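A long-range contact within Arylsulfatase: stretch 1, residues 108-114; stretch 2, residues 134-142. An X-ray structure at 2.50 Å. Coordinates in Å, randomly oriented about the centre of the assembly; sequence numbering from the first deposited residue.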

# COMPACT_ATOMS: atom_id res chain seq x y z
N ALA A 108 17.05 20.57 -25.20
CA ALA A 108 16.14 20.34 -26.32
C ALA A 108 15.70 21.65 -26.95
O ALA A 108 15.59 21.76 -28.18
CB ALA A 108 14.92 19.54 -25.84
N LEU A 109 15.45 22.67 -26.13
CA LEU A 109 15.01 23.96 -26.64
C LEU A 109 16.10 24.65 -27.45
O LEU A 109 15.78 25.47 -28.32
CB LEU A 109 14.56 24.85 -25.49
CG LEU A 109 14.18 26.29 -25.82
CD1 LEU A 109 12.92 26.34 -26.66
CD2 LEU A 109 14.02 27.09 -24.54
N THR A 110 17.37 24.35 -27.18
CA THR A 110 18.47 25.05 -27.82
C THR A 110 19.29 24.16 -28.76
O THR A 110 20.37 24.56 -29.20
CB THR A 110 19.40 25.66 -26.77
OG1 THR A 110 19.93 24.63 -25.93
CG2 THR A 110 18.64 26.67 -25.92
N THR A 111 18.80 22.96 -29.07
CA THR A 111 19.47 22.10 -30.03
C THR A 111 18.53 21.39 -30.99
O THR A 111 19.02 20.75 -31.93
CB THR A 111 20.32 21.03 -29.31
OG1 THR A 111 19.45 20.12 -28.62
CG2 THR A 111 21.28 21.67 -28.33
N GLY A 112 17.22 21.48 -30.81
CA GLY A 112 16.30 20.74 -31.64
C GLY A 112 16.40 19.24 -31.49
O GLY A 112 15.91 18.50 -32.36
N ARG A 113 17.01 18.76 -30.41
CA ARG A 113 17.40 17.37 -30.30
C ARG A 113 17.12 16.84 -28.90
O ARG A 113 17.47 17.49 -27.91
CB ARG A 113 18.88 17.20 -30.64
CG ARG A 113 19.15 17.03 -32.12
CD ARG A 113 20.52 17.52 -32.52
NE ARG A 113 21.61 16.85 -31.81
CZ ARG A 113 22.03 15.62 -32.06
NH1 ARG A 113 21.45 14.89 -33.01
NH2 ARG A 113 23.04 15.11 -31.37
N LEU A 114 16.47 15.69 -28.83
CA LEU A 114 16.34 15.00 -27.56
C LEU A 114 17.71 14.87 -26.91
O LEU A 114 18.69 14.54 -27.59
CB LEU A 114 15.71 13.62 -27.77
CG LEU A 114 14.23 13.64 -28.14
CD1 LEU A 114 13.78 12.27 -28.64
CD2 LEU A 114 13.38 14.07 -26.95
N PRO A 134 30.20 18.54 -25.63
CA PRO A 134 29.04 18.29 -26.50
C PRO A 134 28.60 19.50 -27.29
O PRO A 134 28.04 19.36 -28.39
CB PRO A 134 27.94 17.84 -25.52
CG PRO A 134 28.67 17.39 -24.30
CD PRO A 134 29.91 18.23 -24.21
N TRP A 135 28.86 20.71 -26.79
CA TRP A 135 28.36 21.91 -27.43
C TRP A 135 29.13 22.29 -28.69
O TRP A 135 28.61 23.06 -29.50
CB TRP A 135 28.37 23.08 -26.44
CG TRP A 135 27.09 23.19 -25.70
CD1 TRP A 135 26.87 22.93 -24.38
CD2 TRP A 135 25.82 23.57 -26.25
NE1 TRP A 135 25.55 23.15 -24.07
CE2 TRP A 135 24.89 23.54 -25.20
CE3 TRP A 135 25.40 23.95 -27.53
CZ2 TRP A 135 23.55 23.86 -25.39
CZ3 TRP A 135 24.06 24.27 -27.71
CH2 TRP A 135 23.16 24.23 -26.65
N GLU A 136 30.36 21.79 -28.86
CA GLU A 136 31.04 21.99 -30.14
C GLU A 136 30.23 21.38 -31.27
O GLU A 136 30.06 21.99 -32.33
CB GLU A 136 32.44 21.39 -30.09
CG GLU A 136 33.38 22.08 -29.10
CD GLU A 136 34.79 21.50 -29.13
OE1 GLU A 136 35.59 21.83 -28.23
OE2 GLU A 136 35.10 20.73 -30.06
N LYS A 137 29.69 20.18 -31.04
CA LYS A 137 28.94 19.44 -32.05
C LYS A 137 27.53 19.99 -32.24
O LYS A 137 27.05 20.08 -33.37
CB LYS A 137 28.91 17.96 -31.63
CG LYS A 137 28.04 17.02 -32.42
CD LYS A 137 28.11 15.63 -31.76
CE LYS A 137 27.20 14.59 -32.41
NZ LYS A 137 27.74 14.06 -33.69
N GLU A 138 26.87 20.37 -31.15
CA GLU A 138 25.50 20.87 -31.25
C GLU A 138 25.47 22.25 -31.89
O GLU A 138 26.45 23.00 -31.88
CB GLU A 138 24.85 20.91 -29.87
CG GLU A 138 24.82 19.56 -29.15
CD GLU A 138 24.11 18.48 -29.94
OE1 GLU A 138 24.57 17.32 -29.91
OE2 GLU A 138 23.10 18.80 -30.60
N VAL A 139 24.31 22.59 -32.45
CA VAL A 139 24.12 23.84 -33.18
C VAL A 139 22.91 24.56 -32.59
O VAL A 139 21.77 24.15 -32.81
CB VAL A 139 23.91 23.60 -34.69
CG1 VAL A 139 23.61 24.90 -35.40
CG2 VAL A 139 25.13 22.92 -35.29
N SER A 140 23.17 25.63 -31.84
CA SER A 140 22.09 26.38 -31.22
C SER A 140 21.43 27.31 -32.23
O SER A 140 22.00 27.65 -33.28
CB SER A 140 22.62 27.20 -30.04
OG SER A 140 23.52 28.20 -30.48
N GLN A 141 20.20 27.74 -31.91
CA GLN A 141 19.53 28.71 -32.77
C GLN A 141 20.24 30.06 -32.72
O GLN A 141 20.18 30.82 -33.69
CB GLN A 141 18.06 28.86 -32.39
CG GLN A 141 17.79 29.40 -31.00
CD GLN A 141 17.51 28.30 -29.99
OE1 GLN A 141 18.41 27.56 -29.61
NE2 GLN A 141 16.26 28.20 -29.56
N GLY A 142 20.91 30.36 -31.61
CA GLY A 142 21.75 31.54 -31.58
C GLY A 142 22.78 31.55 -32.69
O GLY A 142 22.96 32.55 -33.39
O HOH W 1 22.23 20.67 -32.33

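The end of a helix and the turn after it are pinned to a second segment, in which a short loop joins a weakly bonded helix to the start of another, by a buried salt bridge, an amide-to-carbonyl hydrogen bond and a shared water, with threonine-tryptophan packing between them; 370 Å² is covered, both sides summed. Arg113 and Glu138 point their CA-to-CB bonds toward the opposite stretch and meet as a two-pronged salt bridge: Arg113 NE donates to Glu138 OE2 at 2.7 Å and Arg113 NH2 to Glu138 OE1 at 3.1 Å. The carboxylate oxygen OE2 lies at the guanidinium edge, near its plane, where the N-H groups project, so two charges that would be costly to bury alone neutralise each other. Water 1 adds to this link, donating to Glu138 OE2 (2.7 Å) and to Thr111 O (3.2 Å) while accepting from Val139 N (2.8 Å), which ties backbone to backbone across the contact.

At the other end, Gln141 folds its side chain (chi1 p) so that its amide reaches the helix: Gln141 NE2 donates to Leu109 O at 3.0 Å, and Gln141 OE1 lies 3.1 Å from Thr110 CA. Here the backbones come closest, Thr110 CA and Ser140 CA being 5.1 Å apart, and Ser140 CA makes a CA-H...O contact with Thr110 O at 3.2 Å. Ser140 also suits its N-cap position, its hydroxyl capping a backbone N just past the stretch.

Trp135 leaves CB sideways, but its indole extends to the threonines. Thr110 OG1 sits 3.3 Å from Trp135 CH2 at the ring edge, and the methyl Thr111 CG2 packs 3.6 Å from the same carbon. Gly112, with positive phi that favours glycine, leaves the helical path just before Arg113, while Gly112 N still bonds to Ala108 O (3.1 Å).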